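Side-chain contacts in 2-oxoglutarate carboxylase small subunit (Hydrogenobacter thermophilus, PDB 7KCT), which is the small, biotin carboxylase-type subunit of a carboxylase, an ATP-grasp protein that binds adenosine-5'-diphosphate, bicarbonate and magnesium: residues V303-P306 with V307-I311; D315-K318 with W319-R322. One frame throughout, in Å; residues are numbered along the deposited sequence.

Contact 1: V303-P306 with V307-I311; sequences VEHP and VTEMI. With ADP (adenosine-5'-diphosphate), chain D.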
loop_
_atom_site.group_PDB
_atom_site.type_symbol
_atom_site.label_atom_id
_atom_site.label_comp_id
_atom_site.label_asym_id
_atom_site.label_seq_id
_atom_site.Cartn_x
_atom_site.Cartn_y
_atom_site.Cartn_z
ATOM N N VAL A 303 17.029 -5.352 3.336
ATOM C CA VAL A 303 15.952 -5.507 2.362
ATOM C C VAL A 303 14.586 -5.566 3.024
ATOM O O VAL A 303 13.642 -4.883 2.603
ATOM C CB VAL A 303 16.224 -6.779 1.529
ATOM C CG1 VAL A 303 15.017 -7.185 0.652
ATOM C CG2 VAL A 303 17.448 -6.555 0.628
ATOM N N GLU A 304 14.473 -6.335 4.101
ATOM C CA GLU A 304 13.208 -6.704 4.701
ATOM C C GLU A 304 12.738 -5.750 5.794
ATOM O O GLU A 304 11.772 -6.074 6.522
ATOM C CB GLU A 304 13.324 -8.148 5.240
ATOM C CG GLU A 304 14.410 -8.362 6.351
ATOM C CD GLU A 304 15.824 -8.800 5.866
ATOM O OE1 GLU A 304 16.211 -8.591 4.699
ATOM O OE2 GLU A 304 16.582 -9.401 6.678
ATOM N N HIS A 305 13.331 -4.558 5.888
ATOM C CA HIS A 305 12.872 -3.595 6.888
ATOM C C HIS A 305 11.390 -3.253 6.801
ATOM O O HIS A 305 10.831 -2.839 7.834
ATOM C CB HIS A 305 13.708 -2.297 6.830
ATOM C CG HIS A 305 13.381 -1.402 5.676
ATOM N ND1 HIS A 305 14.052 -1.495 4.478
ATOM C CD2 HIS A 305 12.497 -0.383 5.533
ATOM C CE1 HIS A 305 13.563 -0.599 3.627
ATOM N NE2 HIS A 305 12.609 0.079 4.238
ATOM N N PRO A 306 10.708 -3.341 5.653
ATOM C CA PRO A 306 9.289 -2.940 5.647
ATOM C C PRO A 306 8.395 -3.771 6.553
ATOM O O PRO A 306 7.458 -3.196 7.120
ATOM C CB PRO A 306 8.893 -3.059 4.161
ATOM C CG PRO A 306 10.184 -2.751 3.440
ATOM C CD PRO A 306 11.233 -3.495 4.279
ATOM N N VAL A 307 8.647 -5.066 6.781
ATOM C CA VAL A 307 7.714 -5.792 7.646
ATOM C C VAL A 307 7.714 -5.186 9.041
ATOM O O VAL A 307 6.677 -5.126 9.712
ATOM C CB VAL A 307 8.013 -7.311 7.702
ATOM C CG1 VAL A 307 7.806 -7.963 6.327
ATOM C CG2 VAL A 307 9.383 -7.649 8.284
ATOM N N THR A 308 8.872 -4.738 9.498
ATOM C CA THR A 308 8.965 -4.110 10.813
ATOM C C THR A 308 8.258 -2.773 10.847
ATOM O O THR A 308 7.622 -2.430 11.856
ATOM C CB THR A 308 10.430 -3.950 11.212
ATOM O OG1 THR A 308 11.039 -5.255 11.309
ATOM C CG2 THR A 308 10.493 -3.159 12.563
ATOM N N GLU A 309 8.342 -1.997 9.750
ATOM C CA GLU A 309 7.609 -0.737 9.677
ATOM C C GLU A 309 6.113 -0.956 9.732
ATOM O O GLU A 309 5.376 -0.148 10.324
ATOM C CB GLU A 309 7.973 0.038 8.399
ATOM C CG GLU A 309 9.428 0.318 8.231
ATOM C CD GLU A 309 9.724 1.086 6.927
ATOM O OE1 GLU A 309 8.997 0.941 5.910
ATOM O OE2 GLU A 309 10.681 1.881 6.930
ATOM N N MET A 310 5.626 -2.042 9.146
ATOM C CA MET A 310 4.176 -2.218 9.135
ATOM C C MET A 310 3.609 -2.571 10.519
ATOM O O MET A 310 2.462 -2.262 10.796
ATOM C CB MET A 310 3.766 -3.298 8.139
ATOM C CG MET A 310 4.385 -3.106 6.756
ATOM S SD MET A 310 3.605 -1.746 5.895
ATOM C CE MET A 310 2.225 -2.719 5.297
ATOM N N ILE A 311 4.349 -3.291 11.369
ATOM C CA ILE A 311 3.784 -3.672 12.653
ATOM C C ILE A 311 4.058 -2.647 13.746
ATOM O O ILE A 311 3.352 -2.648 14.773
ATOM C CB ILE A 311 4.275 -5.057 13.122
ATOM C CG1 ILE A 311 5.791 -5.082 13.373
ATOM C CG2 ILE A 311 3.859 -6.168 12.116
ATOM C CD1 ILE A 311 6.272 -6.434 14.003
HETATM P PB ADP D . 19.551 -8.465 3.643
HETATM O O1B ADP D . 19.363 -6.966 3.496
HETATM O O2B ADP D . 18.642 -9.297 4.520
HETATM O O3B ADP D . 20.970 -8.938 3.612
HETATM P PA ADP D . 20.198 -9.790 1.115
HETATM O O1A ADP D . 19.864 -10.102 -0.304
HETATM O O2A ADP D . 21.249 -10.541 1.912
HETATM O O3A ADP D . 19.032 -9.262 2.053
HETATM O "O5'" ADP D . 21.306 -8.198 0.759
HETATM C "C5'" ADP D . 20.946 -7.557 -0.537
HETATM C "C4'" ADP D . 22.095 -7.189 -1.360
HETATM O "O4'" ADP D . 23.291 -6.929 -0.659
HETATM C "C3'" ADP D . 22.284 -8.525 -2.285
HETATM O "O3'" ADP D . 22.626 -8.140 -3.506
HETATM C "C2'" ADP D . 23.446 -9.166 -1.430
HETATM O "O2'" ADP D . 24.309 -9.874 -2.190
HETATM C "C1'" ADP D . 24.188 -7.835 -1.104
HETATM N N9 ADP D . 25.054 -7.885 0.146
HETATM C C8 ADP D . 24.715 -8.311 1.453
HETATM N N7 ADP D . 25.754 -8.239 2.326
HETATM C C5 ADP D . 26.783 -7.711 1.576
HETATM C C6 ADP D . 28.112 -7.405 1.926
HETATM N N6 ADP D . 28.567 -7.614 3.213
HETATM N N1 ADP D . 28.971 -6.888 0.988
HETATM C C2 ADP D . 28.431 -6.738 -0.280
HETATM N N3 ADP D . 27.187 -6.988 -0.762
HETATM C C4 ADP D . 26.374 -7.479 0.221
#

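Contact 2: D315-K318 with W319-R322; sequences DIVK and WQIR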
loop_
_atom_site.group_PDB
_atom_site.type_symbol
_atom_site.label_atom_id
_atom_site.label_comp_id
_atom_site.label_asym_id
_atom_site.label_seq_id
_atom_site.Cartn_x
_atom_site.Cartn_y
_atom_site.Cartn_z
ATOM N N ASP A 315 8.842 4.631 10.485
ATOM C CA ASP A 315 9.482 4.753 9.162
ATOM C C ASP A 315 11.001 4.751 9.337
ATOM O O ASP A 315 11.604 5.772 9.683
ATOM C CB ASP A 315 8.996 6.024 8.487
ATOM C CG ASP A 315 9.517 6.175 7.095
ATOM O OD1 ASP A 315 10.632 5.651 6.800
ATOM O OD2 ASP A 315 8.829 6.871 6.316
ATOM N N ILE A 316 11.630 3.587 9.152
ATOM C CA ILE A 316 13.044 3.432 9.500
ATOM C C ILE A 316 13.967 4.260 8.595
ATOM O O ILE A 316 14.963 4.839 9.059
ATOM C CB ILE A 316 13.416 1.945 9.464
ATOM C CG1 ILE A 316 12.657 1.151 10.523
ATOM C CG2 ILE A 316 14.916 1.831 9.587
ATOM C CD1 ILE A 316 12.674 -0.391 10.189
ATOM N N VAL A 317 13.710 4.282 7.291
ATOM C CA VAL A 317 14.580 5.036 6.387
ATOM C C VAL A 317 14.484 6.541 6.661
ATOM O O VAL A 317 15.495 7.250 6.649
ATOM C CB VAL A 317 14.236 4.705 4.924
ATOM C CG1 VAL A 317 15.056 5.527 3.957
ATOM C CG2 VAL A 317 14.506 3.243 4.644
ATOM N N LYS A 318 13.267 7.073 6.809
ATOM C CA LYS A 318 13.146 8.484 7.143
ATOM C C LYS A 318 13.905 8.789 8.435
ATOM O O LYS A 318 14.579 9.824 8.535
ATOM C CB LYS A 318 11.671 8.877 7.246
ATOM C CG LYS A 318 11.455 10.379 7.230
ATOM C CD LYS A 318 9.990 10.797 7.256
ATOM C CE LYS A 318 9.283 10.536 5.956
ATOM N NZ LYS A 318 7.941 11.220 5.932
ATOM N N TRP A 319 13.817 7.890 9.438
ATOM C CA TRP A 319 14.550 8.101 10.689
ATOM C C TRP A 319 16.053 8.035 10.469
ATOM O O TRP A 319 16.799 8.821 11.070
ATOM C CB TRP A 319 14.097 7.091 11.788
ATOM C CG TRP A 319 12.933 7.676 12.505
ATOM C CD1 TRP A 319 11.630 7.257 12.454
ATOM C CD2 TRP A 319 12.941 8.856 13.334
ATOM N NE1 TRP A 319 10.837 8.116 13.165
ATOM C CE2 TRP A 319 11.618 9.079 13.749
ATOM C CE3 TRP A 319 13.950 9.717 13.795
ATOM C CZ2 TRP A 319 11.263 10.151 14.588
ATOM C CZ3 TRP A 319 13.602 10.764 14.632
ATOM C CH2 TRP A 319 12.270 10.976 15.016
ATOM N N GLN A 320 16.539 7.119 9.623
ATOM C CA GLN A 320 17.954 7.156 9.286
ATOM C C GLN A 320 18.365 8.576 8.910
ATOM O O GLN A 320 19.386 9.089 9.365
ATOM C CB GLN A 320 18.268 6.192 8.138
ATOM C CG GLN A 320 18.555 4.727 8.500
ATOM C CD GLN A 320 18.877 3.921 7.266
ATOM O OE1 GLN A 320 18.066 3.842 6.322
ATOM N NE2 GLN A 320 20.090 3.409 7.208
ATOM N N ILE A 321 17.586 9.208 8.039
ATOM C CA ILE A 321 17.979 10.494 7.489
ATOM C C ILE A 321 17.905 11.576 8.554
ATOM O O ILE A 321 18.793 12.408 8.659
ATOM C CB ILE A 321 17.090 10.834 6.282
ATOM C CG1 ILE A 321 17.372 9.835 5.152
ATOM C CG2 ILE A 321 17.392 12.256 5.801
ATOM C CD1 ILE A 321 16.309 9.778 4.126
ATOM N N ARG A 322 16.863 11.567 9.369
ATOM C CA ARG A 322 16.753 12.522 10.455
ATOM C C ARG A 322 17.875 12.365 11.476
ATOM O O ARG A 322 18.361 13.359 12.031
ATOM C CB ARG A 322 15.419 12.344 11.151
ATOM C CG ARG A 322 14.226 12.856 10.433
ATOM C CD ARG A 322 12.939 12.393 11.153
ATOM N NE ARG A 322 11.875 13.236 10.693
ATOM C CZ ARG A 322 10.655 12.830 10.368
ATOM N NH1 ARG A 322 10.299 11.545 10.471
ATOM N NH2 ARG A 322 9.787 13.736 9.914
HETATM O O HOH W 1 7.886 7.064 11.752
#

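Contact 1: V303-P306 with V307-I311
The His305 imidazole meets the Glu309 carboxylate at its edge, near the ring plane, and the two planes stand 80° apart; His305 CD2 lies 3.2 Å from Glu309 OE2. One face of the same ring is covered by Pro306, whose CD sits over the ring centre. His305 is set there by its chi1 of 75°, which holds CG between the backbone N and the carbonyl carbon, while ND1 and NE2 are taken by Gln302 O and Arg25. The Glu309 carboxylate is itself shared by salt bridges to Arg25 and Arg375. This is the first turn of helix 305-312 in the ATP-grasp domain, entered directly from a segment that binds a ligand phosphate: Val303 N donates to ADP O1B at 2.8 Å. Beside it Glu304 OE1 comes within 2.5 Å of ADP O2B; the Glu304 carboxylate forms salt bridges with Lys245 and Arg346. Val307 N donates to Glu304 O at 3.3 Å from above the carbonyl plane, and Val307 CG2 packs against the same oxygen. Regular helical bonding follows, with Glu309 N to His305 O at 3.3 Å and Met310 N to Pro306 O at 3.0 Å; Met310 CG folds back to 3.1 Å from Pro306 O.

Contact 2: D315-K318 with W319-R322
Lys318 and Arg322, one helical turn apart, meet through carbon rather than charge: Lys318 CD lies over one face of the Arg322 guanidinium, 3.3 Å from Arg322 NH1. Lys318 runs out with CG anti to the backbone N (chi1 -165°) and bends at chi3, carrying NZ to a salt bridge with Glu32; Lys318 NZ and Arg322 NH2 are 5.1 Å apart. Arg322 CD in turn packs on a face of the Trp319 indole, offset toward its rim. At the edge of that indole, Trp319 CD1 approaches Asp315 O to 3.1 Å. Among apolar groups, Val317 CG1 and Ile321 CD1 are loosely apposed.

Hydrogen bonds begin with the N-cap: Asp315 OD1 accepts from Lys318 N at 3.0 Å, met from above the carboxylate plane, and also forms a salt bridge with Arg25. The i to i+4 bonds then start with Trp319 N to Asp315 O at 3.1 Å and continue to Arg322 N on Lys318 O. A water joins Asp315 N to Trp319 NE1, the latter bond weak. Gln320 OE1 is hydrogen-bonded to His87 NE2.

Asp315 touches Phe372 of the second subunit. Within its own chain, helix 316-324 packs through Val317 and Ile321 on helix 20-32 and through Ile316 and Gln320 on strand 278-286.

Contacts 1 and 2 open two successive helices, 305-312 and 316-324, in the ATP-grasp domain, their centres about 13 Å apart. Both are largely buried, but contact 1 lies nearer the centre of the chain, its centre at about 11 Å against 16 Å, and its leading residues reach a bound nucleotide; contact 2 touches no ligand. They meet directly: Glu309 OE2 probably accepts a hydrogen bond from Ile316 N at 3.0 Å, and His305 packs on Val317. Arg25 of helix 20-32 is a partner of both. Acidic and imidazole groups set the chemistry of 303-311, whereas 315-322 combines an aspartate cap with aliphatic, indole and cationic side chains.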